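Local coordinates for protein nitrite oxidoreductase subunit A (Kuenenia stuttgartiensis, PDB 7B04) that belongs to the molybdopterin oxidoreductase family and holds a molybdenum atom, two copies of MD1 and an iron/sulfur cluster, at residues V332-Y337 with D345-I350; G306-E311 with S338-K343; R132-R137 with V728-D733. All coordinates share one frame; numbering follows the deposited sequence.

Contact 1 (V332-Y337 with D345-I350). With MD1 (phosphoric acid 4-(2-amino-4-oxo-3,4,5,6,-tetrahydro-pteridin-6-yl)-2-hydroxy-3,4-dimercapto-but-3-en-yl ester guanylate ester), chain C.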
loop_
_atom_site.group_PDB
_atom_site.type_symbol
_atom_site.label_atom_id
_atom_site.label_comp_id
_atom_site.label_asym_id
_atom_site.label_seq_id
_atom_site.Cartn_x
_atom_site.Cartn_y
_atom_site.Cartn_z
ATOM N N VAL B 332 21.728 -0.454 -0.459
ATOM C CA VAL B 332 20.721 -1.454 -0.128
ATOM C C VAL B 332 21.358 -2.828 -0.273
ATOM O O VAL B 332 21.972 -3.126 -1.304
ATOM C CB VAL B 332 19.474 -1.336 -1.027
ATOM C CG1 VAL B 332 18.503 -2.470 -0.744
ATOM C CG2 VAL B 332 18.800 0.010 -0.819
ATOM N N ILE B 333 21.215 -3.662 0.750
ATOM C CA ILE B 333 21.844 -4.983 0.787
ATOM C C ILE B 333 20.720 -5.997 0.962
ATOM O O ILE B 333 20.364 -6.371 2.080
ATOM C CB ILE B 333 22.879 -5.103 1.909
ATOM C CG1 ILE B 333 23.939 -4.008 1.784
ATOM C CG2 ILE B 333 23.522 -6.483 1.900
ATOM C CD1 ILE B 333 24.795 -3.853 3.020
ATOM N N THR B 334 20.175 -6.485 -0.147
ATOM C CA THR B 334 19.041 -7.394 -0.109
ATOM C C THR B 334 19.237 -8.488 -1.146
ATOM O O THR B 334 19.930 -8.279 -2.150
ATOM C CB THR B 334 17.706 -6.671 -0.372
ATOM O OG1 THR B 334 17.774 -5.961 -1.615
ATOM C CG2 THR B 334 17.379 -5.701 0.757
ATOM N N PRO B 335 18.651 -9.668 -0.926
ATOM C CA PRO B 335 18.721 -10.712 -1.959
ATOM C C PRO B 335 17.992 -10.326 -3.230
ATOM O O PRO B 335 18.418 -10.722 -4.321
ATOM C CB PRO B 335 18.067 -11.921 -1.280
ATOM C CG PRO B 335 17.154 -11.319 -0.263
ATOM C CD PRO B 335 17.869 -10.104 0.244
ATOM N N GLU B 336 16.910 -9.567 -3.119
ATOM C CA GLU B 336 16.117 -9.140 -4.258
ATOM C C GLU B 336 16.475 -7.714 -4.656
ATOM O O GLU B 336 17.064 -6.955 -3.883
ATOM C CB GLU B 336 14.626 -9.212 -3.922
ATOM C CG GLU B 336 14.120 -7.980 -3.178
ATOM C CD GLU B 336 13.731 -8.271 -1.742
ATOM O OE1 GLU B 336 14.519 -8.928 -1.030
ATOM O OE2 GLU B 336 12.642 -7.830 -1.317
ATOM N N TYR B 337 16.121 -7.361 -5.890
ATOM C CA TYR B 337 16.175 -5.969 -6.328
ATOM C C TYR B 337 14.837 -5.355 -5.938
ATOM O O TYR B 337 13.867 -5.384 -6.697
ATOM C CB TYR B 337 16.452 -5.862 -7.821
ATOM C CG TYR B 337 16.704 -4.442 -8.275
ATOM C CD1 TYR B 337 17.906 -3.804 -7.996
ATOM C CD2 TYR B 337 15.735 -3.733 -8.970
ATOM C CE1 TYR B 337 18.137 -2.502 -8.402
ATOM C CE2 TYR B 337 15.956 -2.433 -9.380
ATOM C CZ TYR B 337 17.157 -1.822 -9.095
ATOM O OH TYR B 337 17.374 -0.527 -9.507
ATOM N N ASP B 345 22.698 3.822 -4.471
ATOM C CA ASP B 345 23.834 4.097 -5.342
ATOM C C ASP B 345 24.419 2.807 -5.898
ATOM O O ASP B 345 24.889 2.778 -7.042
ATOM C CB ASP B 345 24.897 4.879 -4.567
ATOM C CG ASP B 345 24.684 6.380 -4.630
ATOM O OD1 ASP B 345 25.151 7.015 -5.598
ATOM O OD2 ASP B 345 24.034 6.925 -3.716
ATOM N N TYR B 346 24.405 1.738 -5.102
ATOM C CA TYR B 346 24.857 0.425 -5.543
ATOM C C TYR B 346 24.151 -0.631 -4.704
ATOM O O TYR B 346 24.080 -0.503 -3.478
ATOM C CB TYR B 346 26.384 0.287 -5.443
ATOM C CG TYR B 346 27.012 0.757 -4.146
ATOM C CD1 TYR B 346 27.235 2.108 -3.905
ATOM C CD2 TYR B 346 27.418 -0.153 -3.179
ATOM C CE1 TYR B 346 27.821 2.538 -2.729
ATOM C CE2 TYR B 346 28.006 0.267 -2.000
ATOM C CZ TYR B 346 28.208 1.612 -1.782
ATOM O OH TYR B 346 28.792 2.032 -0.609
ATOM N N TRP B 347 23.625 -1.659 -5.366
ATOM C CA TRP B 347 22.869 -2.718 -4.709
ATOM C C TRP B 347 23.755 -3.937 -4.490
ATOM O O TRP B 347 24.397 -4.419 -5.429
ATOM C CB TRP B 347 21.645 -3.106 -5.541
ATOM C CG TRP B 347 20.968 -4.362 -5.073
ATOM C CD1 TRP B 347 20.446 -4.598 -3.835
ATOM C CD2 TRP B 347 20.742 -5.555 -5.837
ATOM N NE1 TRP B 347 19.907 -5.861 -3.780
ATOM C CE2 TRP B 347 20.077 -6.469 -4.996
ATOM C CE3 TRP B 347 21.037 -5.936 -7.149
ATOM C CZ2 TRP B 347 19.703 -7.740 -5.424
ATOM C CZ3 TRP B 347 20.663 -7.200 -7.573
ATOM C CH2 TRP B 347 20.003 -8.086 -6.713
ATOM N N ILE B 348 23.786 -4.426 -3.254
ATOM C CA ILE B 348 24.606 -5.579 -2.887
ATOM C C ILE B 348 23.723 -6.815 -2.751
ATOM O O ILE B 348 23.019 -6.960 -1.741
ATOM C CB ILE B 348 25.380 -5.320 -1.585
ATOM C CG1 ILE B 348 26.312 -4.118 -1.742
ATOM C CG2 ILE B 348 26.171 -6.557 -1.178
ATOM C CD1 ILE B 348 26.907 -3.635 -0.437
ATOM N N PRO B 349 23.709 -7.715 -3.734
ATOM C CA PRO B 349 23.011 -8.990 -3.544
ATOM C C PRO B 349 23.684 -9.808 -2.453
ATOM O O PRO B 349 24.896 -9.727 -2.242
ATOM C CB PRO B 349 23.132 -9.675 -4.912
ATOM C CG PRO B 349 23.434 -8.565 -5.871
ATOM C CD PRO B 349 24.255 -7.584 -5.094
ATOM N N ILE B 350 22.881 -10.606 -1.752
ATOM C CA ILE B 350 23.382 -11.413 -0.648
ATOM C C ILE B 350 22.505 -12.647 -0.510
ATOM O O ILE B 350 21.324 -12.637 -0.872
ATOM C CB ILE B 350 23.430 -10.600 0.670
ATOM C CG1 ILE B 350 24.292 -11.312 1.716
ATOM C CG2 ILE B 350 22.029 -10.347 1.201
ATOM C CD1 ILE B 350 24.681 -10.437 2.881
HETATM P PB MD1 C . 10.314 -4.537 6.914
HETATM O O3B MD1 C . 10.247 -6.171 6.723
HETATM O O1B MD1 C . 10.721 -3.892 5.611
HETATM O O2B MD1 C . 11.326 -4.199 7.981
HETATM O O3A MD1 C . 8.820 -3.997 7.365
HETATM C C10 MD1 C . 8.297 -4.317 8.626
HETATM C C11 MD1 C . 7.431 -3.126 9.128
HETATM O O11 MD1 C . 6.754 -2.508 7.811
HETATM C C12 MD1 C . 6.624 -3.539 10.116
HETATM S S12 MD1 C . 7.255 -4.760 11.304
HETATM C C13 MD1 C . 5.182 -3.050 10.414
HETATM S S13 MD1 C . 4.366 -3.805 11.848
HETATM C C14 MD1 C . 4.419 -2.112 9.637
HETATM N N15 MD1 C . 4.168 -2.868 8.245
HETATM C C16 MD1 C . 3.734 -2.008 7.221
HETATM C C15 MD1 C . 2.695 -2.405 6.235
HETATM O O14 MD1 C . 2.193 -3.477 6.295
HETATM N N17 MD1 C . 2.294 -1.440 5.175
HETATM C C17 MD1 C . 2.953 -0.043 5.101
HETATM N N16 MD1 C . 2.554 0.890 4.065
HETATM N N18 MD1 C . 4.011 0.361 6.101
HETATM C C20 MD1 C . 4.410 -0.560 7.135
HETATM N N8 MD1 C . 5.392 -0.235 8.090
HETATM C C7 MD1 C . 4.952 -0.706 9.559
HETATM P PA MD1 C . 10.391 -6.953 5.279
HETATM O O1A MD1 C . 9.847 -8.350 5.444
HETATM O O2A MD1 C . 9.588 -6.204 4.244
HETATM O "O5'" MD1 C . 11.962 -7.048 4.785
HETATM C "C5'" MD1 C . 12.526 -5.972 4.097
HETATM C "C4'" MD1 C . 13.529 -6.467 2.997
HETATM O "O4'" MD1 C . 14.613 -7.428 3.581
HETATM C "C1'" MD1 C . 14.674 -8.564 2.522
HETATM N N9 MD1 C . 15.236 -9.819 3.086
HETATM C C4 MD1 C . 16.520 -9.872 3.424
HETATM N N3 MD1 C . 17.611 -8.857 3.362
HETATM C C2 MD1 C . 18.957 -9.201 3.816
HETATM N N2 MD1 C . 20.017 -8.212 3.755
HETATM N N1 MD1 C . 19.231 -10.523 4.324
HETATM C C6 MD1 C . 18.179 -11.492 4.380
HETATM O O6 MD1 C . 18.396 -12.577 4.798
HETATM C C5 MD1 C . 16.770 -11.123 3.901
HETATM N N7 MD1 C . 15.636 -11.817 3.846
HETATM C C8 MD1 C . 14.676 -11.017 3.340
HETATM C "C2'" MD1 C . 13.446 -8.699 2.220
HETATM O "O2'" MD1 C . 13.300 -9.405 0.954
HETATM C "C3'" MD1 C . 12.914 -7.132 2.091
HETATM O "O3'" MD1 C . 13.265 -6.594 0.784
#
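The indole of W347 reaches across to the loop T334-Y337 and meets it both at its rim and on a face. CG stands anti to the backbone N (chi1 169°), and farther out NE1 gives a weak hydrogen bond to T334 O at 2.9 Å; both T334 O and P335 O lie at the ring edge, near its plane. Y337 then turns its own edge onto one face of the indole, a T-shaped pair with 5.6 Å between the centroids of the tyrosine ring and the indole six-membered ring and planes at 79°, while P349 CG sits over the rim of the opposite face. Beside them, I333 and I348 run side by side, I333 CG1 resting 3.7 Å from I348 CD1.

The backbone sets this pairing. V332 and W347 form a parallel bridge, and I348 N bonds to V332 O at 3.0 Å in a nearly straight line (174°). Strand 346-347 thus flanks 329-332 in a five-stranded parallel sheet of order 3-2-1-4-5, as in the Rossmann-like domains of this family, and a strand of nitrite oxidoreductase subunit B continues it antiparallel.

Beyond the strand end, the loop grips MD1: I333 O accepts a hydrogen bond from MD1 N2, and E336 OE2 accepts one from O3' at 2.5 Å, while E336 OE1 also accepts from O2', at a very short distance that is doubtful. T334 OG1 donates to E336 O at 2.6 Å and so ties down the backbone carrying that carboxylate. Farther out, Y337 OH bonds to H164 of subunit B.

Contact 2 (G306-E311 with S338-K343). With MD1 (phosphoric acid 4-(2-amino-4-oxo-3,4,5,6,-tetrahydro-pteridin-6-yl)-2-hydroxy-3,4-dimercapto-but-3-en-yl ester guanylate ester), chain C.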
loop_
_atom_site.group_PDB
_atom_site.type_symbol
_atom_site.label_atom_id
_atom_site.label_comp_id
_atom_site.label_asym_id
_atom_site.label_seq_id
_atom_site.Cartn_x
_atom_site.Cartn_y
_atom_site.Cartn_z
ATOM N N GLY B 306 18.024 -4.950 5.913
ATOM C CA GLY B 306 16.883 -5.834 5.993
ATOM C C GLY B 306 15.574 -5.080 5.960
ATOM O O GLY B 306 14.585 -5.511 6.564
ATOM N N LYS B 307 15.560 -3.954 5.263
ATOM C CA LYS B 307 14.331 -3.130 5.294
ATOM C C LYS B 307 13.948 -2.518 3.946
ATOM O O LYS B 307 14.817 -2.009 3.261
ATOM C CB LYS B 307 14.580 -2.008 6.300
ATOM C CG LYS B 307 13.618 -0.845 6.269
ATOM C CD LYS B 307 12.825 -0.750 7.521
ATOM C CE LYS B 307 11.428 -0.241 7.295
ATOM N NZ LYS B 307 10.574 -0.518 8.463
ATOM N N ASN B 308 12.661 -2.578 3.613
ATOM C CA ASN B 308 12.110 -1.867 2.438
ATOM C C ASN B 308 11.570 -0.539 2.944
ATOM O O ASN B 308 10.384 -0.426 3.145
ATOM C CB ASN B 308 10.952 -2.617 1.798
ATOM C CG ASN B 308 10.953 -2.512 0.297
ATOM O OD1 ASN B 308 11.395 -1.518 -0.245
ATOM N ND2 ASN B 308 10.495 -3.544 -0.368
ATOM N N LEU B 309 12.419 0.472 3.031
ATOM C CA LEU B 309 11.990 1.796 3.544
ATOM C C LEU B 309 10.925 2.393 2.622
ATOM O O LEU B 309 10.033 3.036 3.118
ATOM C CB LEU B 309 13.225 2.689 3.680
ATOM C CG LEU B 309 13.348 3.470 4.985
ATOM C CD1 LEU B 309 12.606 2.811 6.121
ATOM C CD2 LEU B 309 14.790 3.688 5.364
ATOM N N ILE B 310 11.073 2.194 1.317
ATOM C CA ILE B 310 10.160 2.676 0.247
ATOM C C ILE B 310 8.767 2.068 0.363
ATOM O O ILE B 310 7.850 2.778 0.054
ATOM C CB ILE B 310 10.781 2.407 -1.123
ATOM C CG1 ILE B 310 11.871 3.420 -1.442
ATOM C CG2 ILE B 310 9.713 2.404 -2.179
ATOM C CD1 ILE B 310 12.530 3.947 -0.234
ATOM N N GLU B 311 8.607 0.805 0.749
ATOM C CA GLU B 311 7.248 0.279 0.777
ATOM C C GLU B 311 6.659 0.167 2.172
ATOM O O GLU B 311 5.448 -0.060 2.292
ATOM C CB GLU B 311 7.169 -1.142 0.194
ATOM C CG GLU B 311 7.686 -1.428 -1.183
ATOM C CD GLU B 311 7.266 -2.829 -1.593
ATOM O OE1 GLU B 311 6.369 -3.386 -0.924
ATOM O OE2 GLU B 311 7.827 -3.388 -2.552
ATOM N N SER B 338 14.787 -4.803 -4.737
ATOM C CA SER B 338 13.552 -4.317 -4.142
ATOM C C SER B 338 13.278 -2.889 -4.586
ATOM O O SER B 338 14.136 -2.228 -5.174
ATOM C CB SER B 338 13.649 -4.407 -2.620
ATOM O OG SER B 338 14.627 -3.514 -2.115
ATOM N N PRO B 339 12.065 -2.385 -4.343
ATOM C CA PRO B 339 11.798 -0.964 -4.619
ATOM C C PRO B 339 12.726 -0.016 -3.886
ATOM O O PRO B 339 12.888 1.129 -4.324
ATOM C CB PRO B 339 10.347 -0.790 -4.165
ATOM C CG PRO B 339 9.753 -2.118 -4.410
ATOM C CD PRO B 339 10.821 -3.114 -4.045
ATOM N N SER B 340 13.341 -0.452 -2.787
ATOM C CA SER B 340 14.349 0.364 -2.129
ATOM C C SER B 340 15.678 0.324 -2.865
ATOM O O SER B 340 16.492 1.238 -2.701
ATOM C CB SER B 340 14.540 -0.093 -0.684
ATOM O OG SER B 340 13.353 0.086 0.068
ATOM N N ALA B 341 15.907 -0.707 -3.680
ATOM C CA ALA B 341 17.175 -0.829 -4.388
ATOM C C ALA B 341 17.291 0.185 -5.520
ATOM O O ALA B 341 18.409 0.541 -5.910
ATOM C CB ALA B 341 17.346 -2.248 -4.918
ATOM N N GLN B 342 16.160 0.652 -6.064
ATOM C CA GLN B 342 16.204 1.676 -7.108
ATOM C C GLN B 342 16.983 2.891 -6.639
ATOM O O GLN B 342 17.846 3.419 -7.351
ATOM C CB GLN B 342 14.801 2.154 -7.460
ATOM C CG GLN B 342 13.797 1.186 -7.983
ATOM C CD GLN B 342 12.465 1.891 -8.142
ATOM O OE1 GLN B 342 12.356 3.085 -7.859
ATOM N NE2 GLN B 342 11.455 1.173 -8.599
ATOM N N LYS B 343 16.687 3.340 -5.423
ATOM C CA LYS B 343 17.253 4.561 -4.883
ATOM C C LYS B 343 18.701 4.387 -4.465
ATOM O O LYS B 343 19.383 5.387 -4.217
ATOM C CB LYS B 343 16.408 5.031 -3.700
ATOM C CG LYS B 343 14.900 4.906 -3.922
ATOM C CD LYS B 343 14.450 5.700 -5.142
ATOM C CE LYS B 343 12.945 5.903 -5.152
ATOM N NZ LYS B 343 12.204 4.733 -5.693
HETATM P PB MD1 C . 10.314 -4.537 6.914
HETATM O O3B MD1 C . 10.247 -6.171 6.723
HETATM O O1B MD1 C . 10.721 -3.892 5.611
HETATM O O2B MD1 C . 11.326 -4.199 7.981
HETATM O O3A MD1 C . 8.820 -3.997 7.365
HETATM C C10 MD1 C . 8.297 -4.317 8.626
HETATM C C11 MD1 C . 7.431 -3.126 9.128
HETATM O O11 MD1 C . 6.754 -2.508 7.811
HETATM C C12 MD1 C . 6.624 -3.539 10.116
HETATM S S12 MD1 C . 7.255 -4.760 11.304
HETATM C C13 MD1 C . 5.182 -3.050 10.414
HETATM S S13 MD1 C . 4.366 -3.805 11.848
HETATM C C14 MD1 C . 4.419 -2.112 9.637
HETATM N N15 MD1 C . 4.168 -2.868 8.245
HETATM C C16 MD1 C . 3.734 -2.008 7.221
HETATM C C15 MD1 C . 2.695 -2.405 6.235
HETATM O O14 MD1 C . 2.193 -3.477 6.295
HETATM N N17 MD1 C . 2.294 -1.440 5.175
HETATM C C17 MD1 C . 2.953 -0.043 5.101
HETATM N N16 MD1 C . 2.554 0.890 4.065
HETATM N N18 MD1 C . 4.011 0.361 6.101
HETATM C C20 MD1 C . 4.410 -0.560 7.135
HETATM N N8 MD1 C . 5.392 -0.235 8.090
HETATM C C7 MD1 C . 4.952 -0.706 9.559
HETATM P PA MD1 C . 10.391 -6.953 5.279
HETATM O O1A MD1 C . 9.847 -8.350 5.444
HETATM O O2A MD1 C . 9.588 -6.204 4.244
HETATM O "O5'" MD1 C . 11.962 -7.048 4.785
HETATM C "C5'" MD1 C . 12.526 -5.972 4.097
HETATM C "C4'" MD1 C . 13.529 -6.467 2.997
HETATM O "O4'" MD1 C . 14.613 -7.428 3.581
HETATM C "C1'" MD1 C . 14.674 -8.564 2.522
HETATM N N9 MD1 C . 15.236 -9.819 3.086
HETATM C C4 MD1 C . 16.520 -9.872 3.424
HETATM N N3 MD1 C . 17.611 -8.857 3.362
HETATM C C2 MD1 C . 18.957 -9.201 3.816
HETATM N N2 MD1 C . 20.017 -8.212 3.755
HETATM N N1 MD1 C . 19.231 -10.523 4.324
HETATM C C6 MD1 C . 18.179 -11.492 4.380
HETATM O O6 MD1 C . 18.396 -12.577 4.798
HETATM C C5 MD1 C . 16.770 -11.123 3.901
HETATM N N7 MD1 C . 15.636 -11.817 3.846
HETATM C C8 MD1 C . 14.676 -11.017 3.340
HETATM C "C2'" MD1 C . 13.446 -8.699 2.220
HETATM O "O2'" MD1 C . 13.300 -9.405 0.954
HETATM C "C3'" MD1 C . 12.914 -7.132 2.091
HETATM O "O3'" MD1 C . 13.265 -6.594 0.784
#
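I310 and S340 mark the nearest approach of the two backbones, with CA atoms 5.3 Å apart where the first turn of helix 309-312 faces a loop of helical backbone torsions at 339-343. The hydroxyl of S340 joins them. Its OG lies anti to the carbonyl carbon (chi1 -63°), where it donates to N308 OD1 at 2.6 Å, tilted somewhat from the plane of that amide, and receives a weak but fairly straight bond from I310 N at 3.3 Å (165°). N308 occupies the N-cap position of the helix, so the serine engages both the cap residue and an N-H of the first turn.

P339 packs beside this pair. I310 CG2 meets P339 CB at 3.8 Å, the N308 and P339 side chains cross at about a right angle with ND2 of N308 3.7 Å from P339 CD, and E311 crosses P339 obliquely, its OE2 coming nearest P339 CG. The E311 carboxylate finds its charge partner in K1019, and K343 NZ, besides bonding to Q342 OE1, reaches C35 O of nitrite oxidoreductase subunit B.

N308 also contacts MD1, its backbone N donating to O1B at 3.1 Å along a nearly straight line (168°). The N-H of this N-cap residue thus meets a phosphate oxygen, and the nearby helix start may favour negative charge there; S340 OG grips the N308 side chain and so probably helps to position the residue whose N meets the phosphate.

Contact 3 (R132-R137 with V728-D733)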
loop_
_atom_site.group_PDB
_atom_site.type_symbol
_atom_site.label_atom_id
_atom_site.label_comp_id
_atom_site.label_asym_id
_atom_site.label_seq_id
_atom_site.Cartn_x
_atom_site.Cartn_y
_atom_site.Cartn_z
ATOM N N ARG B 132 -21.157 -5.542 12.602
ATOM C CA ARG B 132 -22.372 -4.765 12.787
ATOM C C ARG B 132 -22.995 -4.886 14.168
ATOM O O ARG B 132 -23.737 -3.981 14.568
ATOM C CB ARG B 132 -23.427 -5.163 11.744
ATOM C CG ARG B 132 -22.978 -5.011 10.306
ATOM C CD ARG B 132 -24.125 -5.288 9.351
ATOM N NE ARG B 132 -24.734 -6.593 9.595
ATOM C CZ ARG B 132 -24.256 -7.741 9.123
ATOM N NH1 ARG B 132 -23.158 -7.747 8.380
ATOM N NH2 ARG B 132 -24.874 -8.882 9.391
ATOM N N TYR B 133 -22.708 -5.950 14.909
ATOM C CA TYR B 133 -23.351 -6.202 16.189
ATOM C C TYR B 133 -22.557 -7.277 16.915
ATOM O O TYR B 133 -21.822 -8.044 16.279
ATOM C CB TYR B 133 -24.810 -6.646 15.993
ATOM C CG TYR B 133 -25.000 -7.641 14.865
ATOM C CD1 TYR B 133 -25.390 -7.224 13.599
ATOM C CD2 TYR B 133 -24.779 -8.997 15.065
ATOM C CE1 TYR B 133 -25.562 -8.129 12.567
ATOM C CE2 TYR B 133 -24.952 -9.909 14.041
ATOM C CZ TYR B 133 -25.342 -9.471 12.793
ATOM O OH TYR B 133 -25.511 -10.376 11.771
ATOM N N PRO B 134 -22.666 -7.350 18.244
ATOM C CA PRO B 134 -21.906 -8.362 18.988
ATOM C C PRO B 134 -22.253 -9.771 18.534
ATOM O O PRO B 134 -23.402 -10.077 18.210
ATOM C CB PRO B 134 -22.324 -8.118 20.443
ATOM C CG PRO B 134 -22.743 -6.688 20.475
ATOM C CD PRO B 134 -23.382 -6.427 19.143
ATOM N N LEU B 135 -21.240 -10.632 18.516
ATOM C CA LEU B 135 -21.382 -12.003 18.051
ATOM C C LEU B 135 -20.949 -12.980 19.134
ATOM O O LEU B 135 -19.965 -12.744 19.843
ATOM C CB LEU B 135 -20.555 -12.249 16.786
ATOM C CG LEU B 135 -20.970 -11.500 15.522
ATOM C CD1 LEU B 135 -19.946 -11.718 14.418
ATOM C CD2 LEU B 135 -22.344 -11.955 15.079
ATOM N N ILE B 136 -21.695 -14.074 19.256
ATOM C CA ILE B 136 -21.333 -15.195 20.112
ATOM C C ILE B 136 -21.520 -16.472 19.305
ATOM O O ILE B 136 -22.488 -16.603 18.547
ATOM C CB ILE B 136 -22.168 -15.223 21.413
ATOM C CG1 ILE B 136 -21.729 -16.381 22.312
ATOM C CG2 ILE B 136 -23.658 -15.303 21.107
ATOM C CD1 ILE B 136 -22.352 -16.351 23.692
ATOM N N ARG B 137 -20.587 -17.407 19.453
ATOM C CA ARG B 137 -20.644 -18.646 18.690
ATOM C C ARG B 137 -21.684 -19.583 19.290
ATOM O O ARG B 137 -21.816 -19.688 20.514
ATOM C CB ARG B 137 -19.275 -19.321 18.653
ATOM C CG ARG B 137 -19.198 -20.490 17.686
ATOM C CD ARG B 137 -17.793 -21.047 17.628
ATOM N NE ARG B 137 -17.348 -21.473 18.948
ATOM C CZ ARG B 137 -17.665 -22.635 19.507
ATOM N NH1 ARG B 137 -18.429 -23.507 18.861
ATOM N NH2 ARG B 137 -17.213 -22.925 20.714
ATOM N N VAL B 728 -21.775 3.650 12.477
ATOM C CA VAL B 728 -22.570 3.125 11.375
ATOM C C VAL B 728 -23.421 1.952 11.845
ATOM O O VAL B 728 -24.575 1.795 11.427
ATOM C CB VAL B 728 -21.649 2.732 10.207
ATOM C CG1 VAL B 728 -22.458 2.409 8.985
ATOM C CG2 VAL B 728 -20.672 3.855 9.906
ATOM N N TYR B 729 -22.873 1.118 12.726
ATOM C CA TYR B 729 -23.614 -0.018 13.255
ATOM C C TYR B 729 -23.580 -0.016 14.780
ATOM O O TYR B 729 -23.131 0.957 15.395
ATOM C CB TYR B 729 -23.045 -1.319 12.691
ATOM C CG TYR B 729 -23.033 -1.383 11.175
ATOM C CD1 TYR B 729 -24.190 -1.672 10.462
ATOM C CD2 TYR B 729 -21.864 -1.154 10.458
ATOM C CE1 TYR B 729 -24.183 -1.732 9.078
ATOM C CE2 TYR B 729 -21.849 -1.211 9.075
ATOM C CZ TYR B 729 -23.011 -1.501 8.390
ATOM O OH TYR B 729 -23.002 -1.561 7.015
ATOM N N GLU B 730 -24.037 -1.106 15.400
ATOM C CA GLU B 730 -24.139 -1.203 16.858
ATOM C C GLU B 730 -22.759 -1.442 17.463
ATOM O O GLU B 730 -22.404 -2.545 17.886
ATOM C CB GLU B 730 -25.116 -2.301 17.252
ATOM C CG GLU B 730 -25.476 -2.302 18.728
ATOM C CD GLU B 730 -26.477 -3.381 19.085
ATOM O OE1 GLU B 730 -26.824 -4.190 18.199
ATOM O OE2 GLU B 730 -26.916 -3.420 20.254
ATOM N N SER B 731 -21.964 -0.378 17.502
ATOM C CA SER B 731 -20.599 -0.438 18.005
ATOM C C SER B 731 -20.434 0.462 19.223
ATOM O O SER B 731 -21.198 1.409 19.434
ATOM C CB SER B 731 -19.586 -0.035 16.927
ATOM O OG SER B 731 -19.669 1.351 16.644
ATOM N N LYS B 732 -19.429 0.137 20.036
ATOM C CA LYS B 732 -19.069 0.903 21.219
ATOM C C LYS B 732 -17.586 1.224 21.156
ATOM O O LYS B 732 -16.836 0.649 20.362
ATOM C CB LYS B 732 -19.367 0.142 22.515
ATOM C CG LYS B 732 -20.828 -0.084 22.839
ATOM C CD LYS B 732 -20.966 -0.708 24.226
ATOM C CE LYS B 732 -22.401 -1.095 24.542
ATOM N NZ LYS B 732 -23.291 0.086 24.672
ATOM N N ASP B 733 -17.167 2.187 21.968
ATOM C CA ASP B 733 -15.747 2.474 22.075
ATOM C C ASP B 733 -15.079 1.360 22.870
ATOM O O ASP B 733 -15.676 0.785 23.780
ATOM C CB ASP B 733 -15.505 3.824 22.766
ATOM C CG ASP B 733 -16.481 4.914 22.313
ATOM O OD1 ASP B 733 -16.056 5.891 21.662
ATOM O OD2 ASP B 733 -17.686 4.786 22.619
#
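R132 lies against Y729 in a small surface contact, where the approach to strand 135-137 passes the loop that leads into helix 734-749. The chief interaction is CH-pi: R132 CG stands over the centre of the Y729 ring, 3.6 Å from its centroid and only 13° off the ring normal. R132 CD follows toward the rim, 3.6 Å from Y729 CE1, and a bend at chi3 then turns NE from the line of the methylenes. The guanidinium and ring planes are 75° apart. It is therefore the aliphatic part of the arginine, not its charged end, that packs on the tyrosine. V728 CG1 sits over the rim of the other face, and the phenol is fixed from outside the chain by a hydrogen bond from Y729 OH to H200 O of nitrite oxidoreductase subunit C.

One backbone bond joins the segments, from E730 N to R132 O at 3.0 Å and a bent 138°. The same carbonyl oxygen is approached by Y729 CB at 3.3 Å. E730 extends its side chain past Y133, with OE1 3.9 Å from Y133 CB, and delivers its carboxylate to a salt bridge with R171 on the adjacent strand 169-171.

E730 is the centre of an inverse gamma turn, closed by the weak bond from S731 N to Y729 O (2.8 Å), which puts a kink in the loop beside R132. Strand 135-137 itself runs antiparallel between strands 169-171 and 693-696, so the contact joins this turn, nearly 600 residues later in the chain, to the approach to a strand near the edge of a mixed sheet.

In the fold
Followed from the N terminus, the chain first lays down R132-R137, whose partner V728-D733 comes almost 600 residues later; contact 3 therefore closes a long loop that contains both other contacts. Within it the segments alternate: G306-E311 opens contact 2, V332-Y337 opens contact 1, S338-K343 closes contact 2 and D345-I350 closes contact 1. The two loops cross, their centres lie 9 Å apart, and W347 CD1 touches A341 CB at 4.0 Å. Together they tie the parallel sheet and helix 309-312 around the same MD1. Contact 3 lies about 40 Å from contact 2, centre to centre, at the mixed sheet near subunit C.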